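Long-range contact in uncharacterized protein (Nostoc punctiforme, PDB 2R3S), which is uncharacterised but probably transfers a methyl group from S-adenosylmethionine to an oxygen of a small-molecule acceptor, as related O-methyltransferases do: residues 261-273 / 323-335. Numbering follows the deposited sequence.
Sequences LAVEGKVIVFDFI and LPTTQQQVIVAYK
Gly-265 O is held by two donors, a water at 2.6 Å and the backbone N of Lys-335 at 3.3 Å; the water also weakly accepts from that N. Glycine fits here because Leu-261 CD2 occupies the place where a side chain would start. From here strands 265-271 and 329-334 run antiparallel, 163° between their directions, and the paired N-H and C=O groups of Val-267 with Ala-333, Val-269 with Ile-331 and Asp-271 with Gln-329 bond both ways. Lys-335, the last residue, stretches its extended chain past Leu-261, laying CG 4.0 Å from Leu-261 CD1, so that NZ reaches Leu-261 O at 3.0 Å from above the carbonyl plane; a long aliphatic stem with a charged tip suits a place between a leucine and a backbone carbonyl. At the other end Gln-329, bent at chi2 (80°), turns OE1 back to accept from Ile-273 N at 2.6 Å, a nearly straight side-chain bond that takes over where the backbone ladder ends at Asp-271. Ile-273 CD1 meanwhile packs on Gln-329 CB and Ile-331 CG1. Gln-328 serves two rings: its CB lies off-centre over Phe-270, while its amide stacks on Phe-272, planes 11° apart, with NE2 3.5 Å above the ring plane. Asn-240 OD1 takes a hydrogen bond from that NE2, so a flat polar group can rest on an aromatic face with its donor still satisfied. Branched residues fill the middle, where Ile-268 CG2 meets Val-330 CG1 at 3.6 Å. Asp-271 OD1 accepts from Phe-272 N and is hydrogen-bonded to His-243 ND1. In the Rossmann-like methyltransferase sheet, 329-334 is the reversed strand inserted between 265-271 and 317-321, with 233-239 on the far side of 265-271. Helix 149-159 packs against Ile-268 and Phe-270, whereas Val-269, Ile-331 and Ala-333 meet helix 303-312.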
loop_
_atom_site.group_PDB
_atom_site.type_symbol
_atom_site.label_atom_id
_atom_site.label_comp_id
_atom_site.label_asym_id
_atom_site.label_seq_id
_atom_site.Cartn_x
_atom_site.Cartn_y
_atom_site.Cartn_z
ATOM N N LEU A 261 -7.529 42.435 -5.001
ATOM C CA LEU A 261 -7.417 42.802 -3.582
ATOM C C LEU A 261 -7.659 44.284 -3.345
ATOM O O LEU A 261 -7.360 45.100 -4.207
ATOM C CB LEU A 261 -6.037 42.443 -3.012
ATOM C CG LEU A 261 -5.718 40.975 -2.691
ATOM C CD1 LEU A 261 -4.196 40.855 -2.467
ATOM C CD2 LEU A 261 -6.514 40.457 -1.482
ATOM N N ALA A 262 -8.177 44.607 -2.162
ATOM C CA ALA A 262 -8.220 45.972 -1.648
ATOM C C ALA A 262 -6.833 46.435 -1.209
ATOM O O ALA A 262 -5.884 45.654 -1.167
ATOM C CB ALA A 262 -9.185 46.075 -0.468
ATOM N N VAL A 263 -6.744 47.707 -0.837
ATOM C CA VAL A 263 -5.481 48.352 -0.494
ATOM C C VAL A 263 -4.660 47.536 0.483
ATOM O O VAL A 263 -3.489 47.269 0.233
ATOM C CB VAL A 263 -5.729 49.768 0.094
ATOM C CG1 VAL A 263 -4.433 50.367 0.675
ATOM C CG2 VAL A 263 -6.320 50.678 -0.987
ATOM N N GLU A 264 -5.274 47.137 1.588
ATOM C CA GLU A 264 -4.568 46.415 2.656
ATOM C C GLU A 264 -4.905 44.889 2.605
ATOM O O GLU A 264 -4.966 44.208 3.638
ATOM C CB GLU A 264 -4.954 47.033 4.012
ATOM C CG GLU A 264 -3.806 47.537 4.835
ATOM C CD GLU A 264 -3.327 48.881 4.357
ATOM O OE2 GLU A 264 -2.098 49.087 4.346
ATOM N N GLY A 265 -5.096 44.369 1.393
ATOM C CA GLY A 265 -5.567 43.005 1.191
ATOM C C GLY A 265 -4.549 41.931 1.534
ATOM O O GLY A 265 -3.339 42.178 1.526
ATOM N N LYS A 266 -5.057 40.734 1.833
ATOM C CA LYS A 266 -4.234 39.610 2.281
ATOM C C LYS A 266 -4.655 38.311 1.608
ATOM O O LYS A 266 -5.835 38.063 1.419
ATOM C CB LYS A 266 -4.341 39.473 3.798
ATOM C CG LYS A 266 -3.286 40.279 4.529
ATOM C CD LYS A 266 -3.641 40.629 5.968
ATOM C CE LYS A 266 -3.729 42.148 6.156
ATOM N NZ LYS A 266 -4.056 42.558 7.557
ATOM N N VAL A 267 -3.681 37.483 1.248
ATOM C CA VAL A 267 -3.928 36.131 0.740
ATOM C C VAL A 267 -3.505 35.142 1.836
ATOM O O VAL A 267 -2.428 35.291 2.407
ATOM C CB VAL A 267 -3.116 35.883 -0.534
ATOM C CG1 VAL A 267 -3.366 34.487 -1.103
ATOM C CG2 VAL A 267 -3.429 36.962 -1.568
ATOM N N ILE A 268 -4.354 34.166 2.149
ATOM C CA ILE A 268 -3.972 33.027 3.005
ATOM C C ILE A 268 -3.914 31.742 2.175
ATOM O O ILE A 268 -4.926 31.302 1.612
ATOM C CB ILE A 268 -4.955 32.806 4.135
ATOM C CG1 ILE A 268 -5.060 34.057 5.012
ATOM C CG2 ILE A 268 -4.520 31.594 5.001
ATOM C CD1 ILE A 268 -5.797 33.815 6.355
ATOM N N VAL A 269 -2.715 31.180 2.061
ATOM C CA VAL A 269 -2.507 29.874 1.423
ATOM C C VAL A 269 -2.541 28.793 2.494
ATOM O O VAL A 269 -1.918 28.928 3.535
ATOM C CB VAL A 269 -1.192 29.830 0.621
ATOM C CG1 VAL A 269 -0.953 28.447 0.015
ATOM C CG2 VAL A 269 -1.229 30.890 -0.471
ATOM N N PHE A 270 -3.327 27.746 2.259
ATOM C CA PHE A 270 -3.397 26.604 3.168
ATOM C C PHE A 270 -3.043 25.386 2.321
ATOM O O PHE A 270 -3.708 25.105 1.338
ATOM C CB PHE A 270 -4.779 26.489 3.809
ATOM C CG PHE A 270 -4.959 25.250 4.650
ATOM C CD1 PHE A 270 -4.469 25.194 5.939
ATOM C CD2 PHE A 270 -5.634 24.136 4.153
ATOM C CE1 PHE A 270 -4.640 24.033 6.719
ATOM C CE2 PHE A 270 -5.795 22.995 4.931
ATOM C CZ PHE A 270 -5.297 22.953 6.206
ATOM N N ASP A 271 -1.954 24.697 2.659
ATOM C CA ASP A 271 -1.395 23.720 1.733
ATOM C C ASP A 271 -0.372 22.834 2.444
ATOM O O ASP A 271 -0.123 23.012 3.624
ATOM C CB ASP A 271 -0.777 24.449 0.518
ATOM C CG ASP A 271 -1.016 23.722 -0.817
ATOM O OD1 ASP A 271 -0.684 22.514 -0.925
ATOM O OD2 ASP A 271 -1.517 24.382 -1.770
ATOM N N PHE A 272 0.160 21.853 1.717
ATOM C CA PHE A 272 1.242 21.002 2.194
ATOM C C PHE A 272 2.546 21.694 1.849
ATOM O O PHE A 272 2.891 21.803 0.665
ATOM C CB PHE A 272 1.234 19.641 1.479
ATOM C CG PHE A 272 0.099 18.764 1.865
ATOM C CD1 PHE A 272 0.096 18.117 3.080
ATOM C CD2 PHE A 272 -0.976 18.587 1.017
ATOM C CE1 PHE A 272 -0.968 17.297 3.443
ATOM C CE2 PHE A 272 -2.034 17.781 1.380
ATOM C CZ PHE A 272 -2.024 17.137 2.602
ATOM N N ILE A 273 3.251 22.182 2.864
ATOM C CA ILE A 273 4.489 22.923 2.622
ATOM C C ILE A 273 5.637 22.173 3.291
ATOM O O ILE A 273 5.875 22.319 4.482
ATOM C CB ILE A 273 4.411 24.397 3.119
ATOM C CG1 ILE A 273 3.136 25.079 2.588
ATOM C CG2 ILE A 273 5.634 25.162 2.638
ATOM C CD1 ILE A 273 2.804 26.418 3.270
ATOM N N LEU A 323 1.503 26.384 11.948
ATOM C CA LEU A 323 0.310 25.802 12.569
ATOM C C LEU A 323 0.564 24.370 13.086
ATOM O O LEU A 323 0.066 23.399 12.499
ATOM C CB LEU A 323 -0.899 25.831 11.620
ATOM C CG LEU A 323 -1.655 27.145 11.412
ATOM C CD1 LEU A 323 -3.090 26.824 10.957
ATOM C CD2 LEU A 323 -1.660 28.018 12.674
ATOM N N PRO A 324 1.331 24.250 14.197
ATOM C CA PRO A 324 1.677 22.950 14.778
ATOM C C PRO A 324 0.470 22.129 15.279
ATOM O O PRO A 324 0.589 20.919 15.423
ATOM C CB PRO A 324 2.611 23.304 15.953
ATOM C CG PRO A 324 2.915 24.739 15.844
ATOM C CD PRO A 324 1.897 25.372 14.978
ATOM N N THR A 325 -0.658 22.777 15.554
ATOM C CA THR A 325 -1.879 22.065 15.934
ATOM C C THR A 325 -2.513 21.286 14.773
ATOM O O THR A 325 -3.330 20.401 15.013
ATOM C CB THR A 325 -2.943 23.028 16.503
ATOM O OG1 THR A 325 -3.034 24.181 15.656
ATOM C CG2 THR A 325 -2.595 23.465 17.935
ATOM N N THR A 326 -2.143 21.601 13.532
ATOM C CA THR A 326 -2.768 20.983 12.350
ATOM C C THR A 326 -1.746 20.445 11.325
ATOM O O THR A 326 -0.606 20.920 11.272
ATOM C CB THR A 326 -3.723 21.979 11.640
ATOM O OG1 THR A 326 -4.575 21.266 10.736
ATOM C CG2 THR A 326 -2.934 23.036 10.864
ATOM N N GLN A 327 -2.178 19.477 10.508
ATOM C CA GLN A 327 -1.293 18.734 9.583
ATOM C C GLN A 327 -0.653 19.596 8.492
ATOM O O GLN A 327 0.500 19.382 8.120
ATOM C CB GLN A 327 -2.044 17.568 8.915
ATOM C CG GLN A 327 -1.301 16.934 7.711
ATOM C CD GLN A 327 -2.100 15.863 6.992
ATOM O OE1 GLN A 327 -3.328 15.891 6.968
ATOM N NE2 GLN A 327 -1.403 14.920 6.389
ATOM N N GLN A 328 -1.404 20.545 7.951
ATOM C CA GLN A 328 -0.898 21.363 6.845
ATOM C C GLN A 328 -0.431 22.730 7.356
ATOM O O GLN A 328 -0.562 23.036 8.542
ATOM C CB GLN A 328 -1.960 21.478 5.755
ATOM C CG GLN A 328 -2.619 20.136 5.406
ATOM C CD GLN A 328 -3.442 20.206 4.139
ATOM O OE1 GLN A 328 -4.583 19.750 4.094
ATOM N NE2 GLN A 328 -2.867 20.778 3.100
ATOM N N GLN A 329 0.133 23.534 6.462
ATOM C CA GLN A 329 0.819 24.777 6.843
ATOM C C GLN A 329 0.144 25.979 6.168
ATOM O O GLN A 329 -0.534 25.799 5.143
ATOM C CB GLN A 329 2.293 24.697 6.431
ATOM C CG GLN A 329 3.125 23.612 7.147
ATOM C CD GLN A 329 2.946 22.169 6.589
ATOM O OE1 GLN A 329 2.676 21.943 5.402
ATOM N NE2 GLN A 329 3.128 21.196 7.465
ATOM N N VAL A 330 0.319 27.180 6.740
ATOM C CA VAL A 330 -0.253 28.433 6.175
ATOM C C VAL A 330 0.827 29.462 5.746
ATOM O O VAL A 330 1.830 29.618 6.421
ATOM C CB VAL A 330 -1.296 29.075 7.138
ATOM C CG1 VAL A 330 -1.575 30.498 6.754
ATOM C CG2 VAL A 330 -2.613 28.276 7.159
ATOM N N ILE A 331 0.643 30.099 4.585
ATOM C CA ILE A 331 1.394 31.298 4.189
ATOM C C ILE A 331 0.435 32.493 4.108
ATOM O O ILE A 331 -0.559 32.428 3.393
ATOM C CB ILE A 331 2.063 31.122 2.810
ATOM C CG1 ILE A 331 3.141 30.053 2.880
ATOM C CG2 ILE A 331 2.679 32.419 2.307
ATOM C CD1 ILE A 331 3.632 29.630 1.540
ATOM N N VAL A 332 0.709 33.569 4.844
ATOM C CA VAL A 332 0.006 34.841 4.651
ATOM C C VAL A 332 0.850 35.762 3.776
ATOM O O VAL A 332 2.026 35.995 4.081
ATOM C CB VAL A 332 -0.297 35.534 5.965
ATOM C CG1 VAL A 332 -1.022 36.854 5.717
ATOM C CG2 VAL A 332 -1.125 34.588 6.872
ATOM N N ALA A 333 0.270 36.223 2.667
ATOM C CA ALA A 333 0.883 37.207 1.776
ATOM C C ALA A 333 0.156 38.542 1.935
ATOM O O ALA A 333 -1.041 38.566 2.202
ATOM C CB ALA A 333 0.839 36.763 0.354
ATOM N N TYR A 334 0.909 39.636 1.780
ATOM C CA TYR A 334 0.422 41.009 1.953
ATOM C C TYR A 334 0.651 41.714 0.644
ATOM O O TYR A 334 1.729 41.596 0.051
ATOM C CB TYR A 334 1.193 41.722 3.065
ATOM C CG TYR A 334 1.039 41.036 4.387
ATOM C CD1 TYR A 334 1.829 39.930 4.721
ATOM C CD2 TYR A 334 0.081 41.457 5.299
ATOM C CE1 TYR A 334 1.673 39.259 5.957
ATOM C CE2 TYR A 334 -0.090 40.813 6.518
ATOM C CZ TYR A 334 0.714 39.714 6.852
ATOM O OH TYR A 334 0.544 39.085 8.083
ATOM N N LYS A 335 -0.370 42.427 0.182
ATOM C CA LYS A 335 -0.321 43.133 -1.111
ATOM C C LYS A 335 0.857 44.109 -1.134
ATOM O O LYS A 335 1.214 44.663 -0.082
ATOM C CB LYS A 335 -1.641 43.901 -1.346
ATOM C CG LYS A 335 -1.948 44.200 -2.800
ATOM C CD LYS A 335 -3.084 45.218 -2.930
ATOM C CE LYS A 335 -3.512 45.386 -4.369
ATOM N NZ LYS A 335 -4.671 46.290 -4.461
ATOM O OXT LYS A 335 1.478 44.356 -2.182
HETATM O O HOH W 1 -1.756 43.828 2.851
#